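Long-range contacts in L-lysine 6-oxidase (Marinomonas mediterranea, PDB 3WEU), which oxidises the epsilon-amino group of L-lysine with a cysteine tryptophylquinone cofactor, releasing ammonium and the hydrogen peroxide that makes it antibacterial: residues A[654-659]-A[680-685]; A[612-617]-A[648-653]; A[506-511]-A[621-626]. All blocks are in the same frame, centred on the assembly; numbering follows the deposited sequence.

Contact 1. Residues A[654-659]-A[680-685]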
loop_
_atom_site.group_PDB
_atom_site.type_symbol
_atom_site.label_atom_id
_atom_site.label_comp_id
_atom_site.label_asym_id
_atom_site.label_seq_id
_atom_site.Cartn_x
_atom_site.Cartn_y
_atom_site.Cartn_z
ATOM N N LEU A 654 -9.418 -7.872 -22.988
ATOM C CA LEU A 654 -8.696 -7.477 -21.799
ATOM C C LEU A 654 -9.438 -7.693 -20.497
ATOM O O LEU A 654 -8.838 -7.912 -19.438
ATOM C CB LEU A 654 -8.280 -6.017 -21.917
ATOM C CG LEU A 654 -7.522 -5.485 -20.699
ATOM C CD1 LEU A 654 -6.175 -6.175 -20.566
ATOM C CD2 LEU A 654 -7.321 -4.000 -20.848
ATOM N N PHE A 655 -10.746 -7.561 -20.538
ATOM C CA PHE A 655 -11.517 -7.416 -19.326
ATOM C C PHE A 655 -12.104 -8.766 -18.941
ATOM O O PHE A 655 -12.463 -9.553 -19.797
ATOM C CB PHE A 655 -12.625 -6.372 -19.542
ATOM C CG PHE A 655 -12.120 -5.022 -19.857
ATOM C CD1 PHE A 655 -11.719 -4.193 -18.830
ATOM C CD2 PHE A 655 -12.037 -4.559 -21.145
ATOM C CE1 PHE A 655 -11.227 -2.940 -19.091
ATOM C CE2 PHE A 655 -11.488 -3.340 -21.434
ATOM C CZ PHE A 655 -11.142 -2.485 -20.392
ATOM N N ASP A 656 -12.163 -9.047 -17.670
ATOM C CA ASP A 656 -12.971 -10.098 -17.159
ATOM C C ASP A 656 -14.284 -9.545 -16.710
ATOM O O ASP A 656 -14.465 -8.306 -16.594
ATOM C CB ASP A 656 -12.304 -10.691 -15.925
ATOM C CG ASP A 656 -11.394 -11.813 -16.219
ATOM O OD1 ASP A 656 -10.739 -11.846 -17.335
ATOM O OD2 ASP A 656 -11.305 -12.603 -15.245
ATOM N N PHE A 657 -15.159 -10.445 -16.307
ATOM C CA PHE A 657 -16.501 -10.068 -16.009
ATOM C C PHE A 657 -17.077 -10.980 -14.974
ATOM O O PHE A 657 -16.892 -12.165 -15.078
ATOM C CB PHE A 657 -17.292 -10.161 -17.290
ATOM C CG PHE A 657 -18.745 -9.993 -17.121
ATOM C CD1 PHE A 657 -19.272 -8.725 -17.019
ATOM C CD2 PHE A 657 -19.609 -11.099 -17.108
ATOM C CE1 PHE A 657 -20.658 -8.521 -16.911
ATOM C CE2 PHE A 657 -20.970 -10.907 -16.961
ATOM C CZ PHE A 657 -21.497 -9.609 -16.850
ATOM N N LYS A 658 -17.823 -10.454 -14.016
ATOM C CA LYS A 658 -18.567 -11.300 -13.107
ATOM C C LYS A 658 -19.890 -10.717 -12.918
ATOM O O LYS A 658 -20.024 -9.465 -12.748
ATOM C CB LYS A 658 -17.836 -11.373 -11.773
ATOM C CG LYS A 658 -18.348 -12.483 -10.841
ATOM C CD LYS A 658 -17.334 -12.857 -9.746
ATOM C CE LYS A 658 -15.910 -12.384 -10.093
ATOM N NZ LYS A 658 -14.846 -13.300 -9.625
ATOM N N GLU A 659 -20.889 -11.574 -12.923
ATOM C CA GLU A 659 -22.261 -11.150 -12.655
ATOM C C GLU A 659 -22.544 -11.471 -11.207
ATOM O O GLU A 659 -22.589 -12.670 -10.820
ATOM C CB GLU A 659 -23.190 -11.875 -13.593
ATOM C CG GLU A 659 -24.651 -11.524 -13.432
ATOM C CD GLU A 659 -25.571 -12.204 -14.459
ATOM O OE1 GLU A 659 -25.109 -12.675 -15.538
ATOM O OE2 GLU A 659 -26.782 -12.233 -14.168
ATOM N N PHE A 680 -13.694 -6.029 -14.859
ATOM C CA PHE A 680 -12.396 -5.764 -14.248
ATOM C C PHE A 680 -11.292 -6.337 -15.079
ATOM O O PHE A 680 -11.558 -7.041 -16.052
ATOM C CB PHE A 680 -12.350 -6.335 -12.840
ATOM C CG PHE A 680 -12.573 -7.823 -12.759
ATOM C CD1 PHE A 680 -13.805 -8.372 -12.911
ATOM C CD2 PHE A 680 -11.493 -8.665 -12.514
ATOM C CE1 PHE A 680 -14.011 -9.748 -12.807
ATOM C CE2 PHE A 680 -11.679 -10.051 -12.401
ATOM C CZ PHE A 680 -12.937 -10.583 -12.544
ATOM N N ILE A 681 -10.079 -5.984 -14.729
ATOM C CA ILE A 681 -8.885 -6.495 -15.397
ATOM C C ILE A 681 -8.159 -7.472 -14.457
ATOM O O ILE A 681 -7.699 -7.127 -13.346
ATOM C CB ILE A 681 -7.957 -5.362 -15.738
ATOM C CG1 ILE A 681 -8.676 -4.422 -16.748
ATOM C CG2 ILE A 681 -6.685 -5.884 -16.361
ATOM C CD1 ILE A 681 -7.888 -3.202 -17.011
ATOM N N ASN A 682 -8.092 -8.706 -14.901
ATOM C CA ASN A 682 -7.506 -9.738 -14.091
ATOM C C ASN A 682 -6.027 -9.541 -14.209
ATOM O O ASN A 682 -5.427 -9.739 -15.279
ATOM C CB ASN A 682 -7.952 -11.113 -14.553
ATOM C CG ASN A 682 -7.428 -12.228 -13.626
ATOM O OD1 ASN A 682 -6.297 -12.171 -13.127
ATOM N ND2 ASN A 682 -8.241 -13.236 -13.428
ATOM N N ALA A 683 -5.567 -8.942 -13.123
ATOM C CA ALA A 683 -4.249 -8.945 -12.551
ATOM C C ALA A 683 -3.378 -9.999 -13.199
ATOM O O ALA A 683 -2.363 -9.655 -13.781
ATOM C CB ALA A 683 -4.395 -9.158 -11.043
ATOM N N ASN A 684 -3.833 -11.255 -13.183
ATOM C CA ASN A 684 -3.099 -12.341 -13.822
ATOM C C ASN A 684 -3.216 -12.255 -15.286
ATOM O O ASN A 684 -2.700 -11.252 -15.811
ATOM C CB ASN A 684 -3.440 -13.668 -13.141
ATOM C CG ASN A 684 -2.931 -13.644 -11.713
ATOM O OD1 ASN A 684 -1.929 -12.989 -11.455
ATOM N ND2 ASN A 684 -3.632 -14.246 -10.794
ATOM N N LYS A 685 -3.784 -13.265 -15.951
ATOM C CA LYS A 685 -4.314 -13.127 -17.340
ATOM C C LYS A 685 -3.216 -13.018 -18.349
ATOM O O LYS A 685 -2.264 -12.270 -18.157
ATOM C CB LYS A 685 -5.235 -11.932 -17.539
ATOM C CG LYS A 685 -5.821 -11.799 -18.967
ATOM C CD LYS A 685 -6.812 -12.912 -19.338
ATOM C CE LYS A 685 -7.725 -12.483 -20.496
ATOM N NZ LYS A 685 -9.006 -11.932 -19.995
HETATM O O HOH W 1 -8.813 -9.679 -17.322
#
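Asp-656 and Phe-680 form an antiparallel hydrogen-bonded pair at the end of a two-stranded sheet, and the tight part of the contact is built on them. Asp-656 N donates to Phe-680 O at 2.6 Å, and Phe-680 N returns a bond to Asp-656 O at 3.0 Å. Both side chains lie on the same face of the sheet. With chi1 at 59°, Phe-680 holds CG between its own N and carbonyl carbon, and the ring takes Asp-656 CB over one face, toward the rim, in a CH-pi contact 3.6 Å from the centroid. Beyond the pair, Ile-681 CG1 packs 3.7 Å from Phe-655 CD1, and Ile-681 CD1 touches Leu-654 CD2.

The polar side is looser. Lys-685 NZ reaches Asp-656 OD1 at 3.2 Å in a salt bridge whose hydrogen bond is weak; Lys-685 NZ also hydrogen-bonds Glu-653 O. A water bridges the two segments, donating to Leu-654 O and Asp-656 OD1 and accepting from Asn-682 N. Asn-682 OD1 accepts from Asn-684 N, forming an Asx turn.

The contact lies at the protein surface, at the open end of the antiparallel pair of strands 656-661 and 675-680, away from the connection that holds helix 662-666. Leu-654 and Ile-681 rest on His-625 of helix 619-625, while Asn-682 and Lys-685 pack against Thr-563 and Ala-562 of the second subunit.

Contact 2. Residues A[612-617]-A[648-653]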
loop_
_atom_site.group_PDB
_atom_site.type_symbol
_atom_site.label_atom_id
_atom_site.label_comp_id
_atom_site.label_asym_id
_atom_site.label_seq_id
_atom_site.Cartn_x
_atom_site.Cartn_y
_atom_site.Cartn_z
ATOM N N TYR A 612 -18.392 4.095 -19.744
ATOM C CA TYR A 612 -17.333 4.058 -20.747
ATOM C C TYR A 612 -16.033 3.358 -20.251
ATOM O O TYR A 612 -15.329 2.697 -21.007
ATOM C CB TYR A 612 -16.984 5.497 -21.161
ATOM C CG TYR A 612 -15.785 5.646 -22.073
ATOM C CD1 TYR A 612 -15.877 5.326 -23.429
ATOM C CD2 TYR A 612 -14.569 6.085 -21.599
ATOM C CE1 TYR A 612 -14.814 5.450 -24.276
ATOM C CE2 TYR A 612 -13.512 6.228 -22.437
ATOM C CZ TYR A 612 -13.634 5.879 -23.775
ATOM O OH TYR A 612 -12.578 5.968 -24.604
ATOM N N ALA A 613 -15.662 3.651 -19.010
ATOM C CA ALA A 613 -14.408 3.132 -18.463
ATOM C C ALA A 613 -14.591 1.863 -17.652
ATOM O O ALA A 613 -13.708 1.551 -16.884
ATOM C CB ALA A 613 -13.773 4.193 -17.582
ATOM N N ARG A 614 -15.661 1.127 -17.832
ATOM C CA ARG A 614 -15.959 -0.018 -16.974
ATOM C C ARG A 614 -14.754 -0.971 -17.088
ATOM O O ARG A 614 -14.269 -1.276 -18.164
ATOM C CB ARG A 614 -17.236 -0.648 -17.375
ATOM C CG ARG A 614 -17.278 -1.210 -18.816
ATOM C CD ARG A 614 -18.671 -1.420 -19.332
ATOM N NE ARG A 614 -18.619 -1.917 -20.688
ATOM C CZ ARG A 614 -18.329 -1.177 -21.761
ATOM N NH1 ARG A 614 -18.040 0.129 -21.661
ATOM N NH2 ARG A 614 -18.305 -1.778 -22.979
ATOM N N GLY A 615 -14.317 -1.469 -15.942
ATOM C CA GLY A 615 -13.214 -2.379 -15.887
ATOM C C GLY A 615 -11.877 -1.752 -15.545
ATOM O O GLY A 615 -10.960 -2.439 -15.102
ATOM N N ILE A 616 -11.744 -0.458 -15.803
ATOM C CA ILE A 616 -10.564 0.309 -15.405
ATOM C C ILE A 616 -10.901 0.858 -14.052
ATOM O O ILE A 616 -11.500 1.911 -13.919
ATOM C CB ILE A 616 -10.280 1.487 -16.302
ATOM C CG1 ILE A 616 -10.230 1.082 -17.737
ATOM C CG2 ILE A 616 -8.916 2.129 -15.948
ATOM C CD1 ILE A 616 -9.014 0.372 -18.155
ATOM N N ASN A 617 -10.601 0.073 -13.039
ATOM C CA ASN A 617 -11.124 0.318 -11.686
ATOM C C ASN A 617 -10.166 1.159 -10.795
ATOM O O ASN A 617 -10.531 1.508 -9.678
ATOM C CB ASN A 617 -11.440 -0.995 -11.008
ATOM C CG ASN A 617 -12.708 -1.632 -11.589
ATOM O OD1 ASN A 617 -13.774 -0.998 -11.565
ATOM N ND2 ASN A 617 -12.619 -2.863 -12.074
ATOM N N THR A 648 -16.973 1.703 -30.383
ATOM C CA THR A 648 -16.373 0.838 -31.418
ATOM C C THR A 648 -14.934 0.525 -30.915
ATOM O O THR A 648 -14.315 1.371 -30.214
ATOM C CB THR A 648 -16.294 1.570 -32.803
ATOM O OG1 THR A 648 -15.489 2.759 -32.720
ATOM C CG2 THR A 648 -17.710 1.980 -33.325
ATOM N N GLU A 649 -14.405 -0.627 -31.326
ATOM C CA GLU A 649 -13.000 -0.956 -31.177
ATOM C C GLU A 649 -12.510 -1.044 -29.711
ATOM O O GLU A 649 -11.296 -0.967 -29.433
ATOM C CB GLU A 649 -12.121 -0.010 -31.977
ATOM C CG GLU A 649 -12.402 -0.025 -33.471
ATOM C CD GLU A 649 -11.366 0.764 -34.246
ATOM O OE1 GLU A 649 -10.197 0.282 -34.314
ATOM O OE2 GLU A 649 -11.718 1.868 -34.773
ATOM N N ARG A 650 -13.422 -1.357 -28.796
ATOM C CA ARG A 650 -13.004 -1.605 -27.385
ATOM C C ARG A 650 -12.270 -2.928 -27.359
ATOM O O ARG A 650 -12.670 -3.843 -28.051
ATOM C CB ARG A 650 -14.227 -1.686 -26.455
ATOM C CG ARG A 650 -13.857 -1.391 -25.005
ATOM C CD ARG A 650 -14.993 -1.535 -24.023
ATOM N NE ARG A 650 -14.799 -0.670 -22.857
ATOM C CZ ARG A 650 -14.592 -1.063 -21.590
ATOM N NH1 ARG A 650 -14.618 -2.326 -21.215
ATOM N NH2 ARG A 650 -14.388 -0.146 -20.680
ATOM N N ASN A 651 -11.210 -3.066 -26.569
ATOM C CA ASN A 651 -10.462 -4.361 -26.499
ATOM C C ASN A 651 -11.113 -5.190 -25.395
ATOM O O ASN A 651 -10.610 -5.291 -24.224
ATOM C CB ASN A 651 -8.996 -4.127 -26.269
ATOM C CG ASN A 651 -8.362 -3.156 -27.295
ATOM O OD1 ASN A 651 -8.950 -2.749 -28.239
ATOM N ND2 ASN A 651 -7.135 -2.848 -27.096
ATOM N N HIS A 652 -12.233 -5.773 -25.769
ATOM C CA HIS A 652 -13.083 -6.438 -24.795
ATOM C C HIS A 652 -12.349 -7.610 -24.151
ATOM O O HIS A 652 -12.601 -7.948 -22.969
ATOM C CB HIS A 652 -14.339 -7.000 -25.439
ATOM C CG HIS A 652 -15.224 -5.965 -26.024
ATOM N ND1 HIS A 652 -15.823 -4.984 -25.270
ATOM C CD2 HIS A 652 -15.574 -5.733 -27.321
ATOM C CE1 HIS A 652 -16.542 -4.218 -26.074
ATOM N NE2 HIS A 652 -16.408 -4.654 -27.323
ATOM N N GLU A 653 -11.406 -8.188 -24.898
ATOM C CA GLU A 653 -10.690 -9.372 -24.409
ATOM C C GLU A 653 -9.806 -9.126 -23.197
ATOM O O GLU A 653 -9.507 -10.059 -22.456
ATOM C CB GLU A 653 -9.915 -10.034 -25.553
ATOM C CG GLU A 653 -10.913 -10.722 -26.492
ATOM C CD GLU A 653 -10.281 -11.768 -27.471
ATOM O OE1 GLU A 653 -9.064 -11.714 -27.765
ATOM O OE2 GLU A 653 -11.004 -12.660 -27.968
HETATM O O HOH W 2 -14.837 2.004 -23.691
#
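Arg-650 runs its extended side chain across to the carbonyls of Tyr-612 and Arg-614. The hydrogen bonds come first. Its NH2 serves both carbonyls: Arg-614 O at 2.8 Å, in the guanidinium plane and on a lone pair of the oxygen, and Tyr-612 O at 3.0 Å, where the donor stands above the carbonyl plane. NH1 adds a weak bond to Arg-614 O. A water accepts from Arg-650 NE and donates to Tyr-612 O, so that carbonyl receives both a direct and a water-mediated link. The type II turn from Ala-613 to Ile-616 presents Arg-614 O to the guanidinium.

The second kind of interaction is stacking between like charges. Arg-614 holds CG between its own N and carbonyl carbon (chi1 61°), against Arg-650 NH2, and runs extended from CG to NE. Its guanidinium lies flat on that of Arg-650, centres 3.7 Å apart and planes at 19°, offset so that Arg-614 NH1 sits over the face of Arg-650 near NE. Such a pair would be expected to repel, but each group has acceptors: Arg-614 NH2 makes a salt bridge to Glu-647 and its NH1 bonds Asn-611 O, which probably offsets the cost.

Packing is slight by comparison. Arg-614 NH2 comes to 4.3 Å from His-652 CE1 at the imidazole's edge; His-652 NE2 bonds Glu-593.

This buried contact joins the loop between strand 609-611 and helix 619-625 to the loop between strands 645-648 and 656-661. Ile-616 packs on helix 619-625, while His-652 leans on helix 596-602.

Contact 3. Residues A[506-511]-A[621-626]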
loop_
_atom_site.group_PDB
_atom_site.type_symbol
_atom_site.label_atom_id
_atom_site.label_comp_id
_atom_site.label_asym_id
_atom_site.label_seq_id
_atom_site.Cartn_x
_atom_site.Cartn_y
_atom_site.Cartn_z
ATOM N N ALA A 506 -1.472 16.865 -15.910
ATOM C CA ALA A 506 -1.048 15.792 -15.028
ATOM C C ALA A 506 0.126 15.036 -15.609
ATOM O O ALA A 506 0.294 14.874 -16.831
ATOM C CB ALA A 506 -2.182 14.831 -14.717
ATOM N N CYS A 507 0.955 14.577 -14.690
ATOM C CA CYS A 507 2.160 13.795 -14.994
ATOM C C CYS A 507 2.109 12.494 -14.240
ATOM O O CYS A 507 2.394 12.457 -13.004
ATOM C CB CYS A 507 3.371 14.610 -14.593
ATOM S SG CYS A 507 4.884 13.805 -15.166
ATOM N N PRO A 508 1.699 11.385 -14.922
ATOM C CA PRO A 508 1.352 11.237 -16.323
ATOM C C PRO A 508 -0.116 11.619 -16.631
ATOM O O PRO A 508 -0.955 11.644 -15.740
ATOM C CB PRO A 508 1.537 9.758 -16.570
ATOM C CG PRO A 508 1.098 9.165 -15.301
ATOM C CD PRO A 508 1.532 10.117 -14.211
ATOM N N TRP A 509 -0.379 11.881 -17.916
ATOM C CA TRP A 509 -1.703 12.355 -18.402
ATOM C C TRP A 509 -2.821 11.418 -18.081
ATOM O O TRP A 509 -3.961 11.848 -17.880
ATOM C CB TRP A 509 -1.691 12.587 -19.889
ATOM C CG TRP A 509 -1.504 11.353 -20.709
ATOM C CD1 TRP A 509 -0.340 10.864 -21.174
ATOM C CD2 TRP A 509 -2.531 10.486 -21.181
ATOM N NE1 TRP A 509 -0.553 9.720 -21.892
ATOM C CE2 TRP A 509 -1.900 9.440 -21.882
ATOM C CE3 TRP A 509 -3.918 10.478 -21.059
ATOM C CZ2 TRP A 509 -2.609 8.473 -22.545
ATOM C CZ3 TRP A 509 -4.612 9.462 -21.650
ATOM C CH2 TRP A 509 -3.962 8.479 -22.392
ATOM N N GLN A 510 -2.519 10.144 -17.980
ATOM C CA GLN A 510 -3.591 9.143 -17.683
ATOM C C GLN A 510 -4.292 9.459 -16.353
ATOM O O GLN A 510 -5.403 9.028 -16.150
ATOM C CB GLN A 510 -3.075 7.716 -17.722
ATOM C CG GLN A 510 -2.628 7.194 -19.062
ATOM C CD GLN A 510 -1.137 7.449 -19.358
ATOM O OE1 GLN A 510 -0.466 8.283 -18.705
ATOM N NE2 GLN A 510 -0.611 6.710 -20.314
ATOM N N ALA A 511 -3.686 10.272 -15.456
ATOM C CA ALA A 511 -4.433 10.799 -14.296
ATOM C C ALA A 511 -5.511 11.788 -14.700
ATOM O O ALA A 511 -6.578 11.767 -14.156
ATOM C CB ALA A 511 -3.486 11.492 -13.313
ATOM N N GLN A 621 -4.555 1.238 -13.297
ATOM C CA GLN A 621 -5.010 0.479 -14.443
ATOM C C GLN A 621 -5.201 1.382 -15.641
ATOM O O GLN A 621 -5.005 0.924 -16.762
ATOM C CB GLN A 621 -6.303 -0.259 -14.107
ATOM C CG GLN A 621 -6.031 -1.419 -13.181
ATOM C CD GLN A 621 -7.266 -1.883 -12.466
ATOM O OE1 GLN A 621 -8.403 -1.715 -12.951
ATOM N NE2 GLN A 621 -7.082 -2.517 -11.309
ATOM N N MET A 622 -5.545 2.653 -15.414
ATOM C CA MET A 622 -5.679 3.590 -16.524
ATOM C C MET A 622 -4.334 3.905 -17.115
ATOM O O MET A 622 -4.116 3.947 -18.370
ATOM C CB MET A 622 -6.417 4.843 -16.125
ATOM C CG MET A 622 -6.709 5.787 -17.310
ATOM S SD MET A 622 -7.868 5.100 -18.529
ATOM C CE MET A 622 -9.411 5.689 -17.840
ATOM N N VAL A 623 -3.349 4.013 -16.245
ATOM C CA VAL A 623 -2.006 4.213 -16.726
ATOM C C VAL A 623 -1.515 3.095 -17.661
ATOM O O VAL A 623 -0.863 3.358 -18.659
ATOM C CB VAL A 623 -1.035 4.400 -15.523
ATOM C CG1 VAL A 623 0.411 4.437 -16.006
ATOM C CG2 VAL A 623 -1.329 5.700 -14.846
ATOM N N GLU A 624 -1.869 1.879 -17.361
ATOM C CA GLU A 624 -1.430 0.695 -18.146
ATOM C C GLU A 624 -2.373 0.420 -19.343
ATOM O O GLU A 624 -1.901 0.090 -20.445
ATOM C CB GLU A 624 -1.406 -0.529 -17.252
ATOM C CG GLU A 624 -0.836 -1.718 -18.033
ATOM C CD GLU A 624 -0.488 -2.921 -17.184
ATOM O OE1 GLU A 624 -0.808 -2.974 -15.983
ATOM O OE2 GLU A 624 0.094 -3.849 -17.747
ATOM N N HIS A 625 -3.673 0.625 -19.153
ATOM C CA HIS A 625 -4.662 0.114 -20.109
ATOM C C HIS A 625 -5.592 1.100 -20.853
ATOM O O HIS A 625 -6.555 0.688 -21.440
ATOM C CB HIS A 625 -5.463 -0.876 -19.417
ATOM C CG HIS A 625 -4.669 -2.055 -18.997
ATOM N ND1 HIS A 625 -4.070 -2.896 -19.908
ATOM C CD2 HIS A 625 -4.405 -2.567 -17.774
ATOM C CE1 HIS A 625 -3.471 -3.893 -19.275
ATOM N NE2 HIS A 625 -3.664 -3.728 -17.976
ATOM N N TRP A 626 -5.226 2.372 -20.850
ATOM C CA TRP A 626 -5.910 3.462 -21.588
ATOM C C TRP A 626 -6.270 3.022 -23.017
ATOM O O TRP A 626 -7.346 3.348 -23.540
ATOM C CB TRP A 626 -5.091 4.753 -21.528
ATOM C CG TRP A 626 -3.705 4.578 -22.020
ATOM C CD1 TRP A 626 -2.662 4.070 -21.303
ATOM C CD2 TRP A 626 -3.214 4.784 -23.356
ATOM N NE1 TRP A 626 -1.541 3.968 -22.104
ATOM C CE2 TRP A 626 -1.847 4.417 -23.359
ATOM C CE3 TRP A 626 -3.791 5.236 -24.555
ATOM C CZ2 TRP A 626 -1.051 4.469 -24.510
ATOM C CZ3 TRP A 626 -2.995 5.345 -25.673
ATOM C CH2 TRP A 626 -1.634 4.920 -25.666
#
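Trp-509 and Trp-626 both place CG between their own backbone N and carbonyl carbon, with chi1 at 66° and 55°, and from there the two indoles meet edge to face. The benzene edge of Trp-509 points at the face of Trp-626: CZ2 is 3.8 Å from Trp-626 CD2, and CH2 is about equally close to CG, CD2 and CE3 of Trp-626. The rings stand at 73° to each other, with centroids 5.2 Å apart from the six-membered ring of Trp-509 to the five-membered ring of Trp-626.

Gln-510 fits beside this T-shaped pair. A bend at chi2 turns CD away from an extended course, and the amide carries NE2 over the face of Trp-626, 3.4 Å from its NE1. Both nitrogens are donors; the amide, steeply inclined to the indole, meets it through NE2 without a hydrogen bond. Nearer the backbone, Gln-510 CB sits 3.9 Å from Val-623 CG2 while its CG lies against Met-622 O. Pro-508, which follows a cis peptide bond, brings CG to 4.3 Å from the same Val-623 methyl, and Met-622 CG rests on Gln-510 O and CB. The touching residues are all buried, and across the two segments the join depends on van der Waals and aromatic contact.

In the fold, this is where the loop leading into helix 510-515, with its first turn, lies against helix 619-625. Met-622 and Trp-626 continue onto Phe-513, while Pro-508 and Val-623 share Ala-202 of strand 202-204 and Trp-217 of strand 217-219 as neighbours.

In the fold
From the N terminus, the chain first supplies 506-511, and contact 3 closes only at 621-626, after a long excursion of 109 residues rich in strand. Contact 2 crosses it: 612-617 falls inside that loop, while its partner 648-653 comes after helix 619-625. Contact 1 opens next, at 654-659, and closes a short loop through 680-685 near the C-terminal end of the model, in series with the other two. All three touch. Phe-655 of contact 1 packs on Arg-650 of contact 2, and His-625 and Met-622 bring helix 619-625 against contacts 1 and 2. Together they tie the surface strand pair, through buried loops, to helix 510-515.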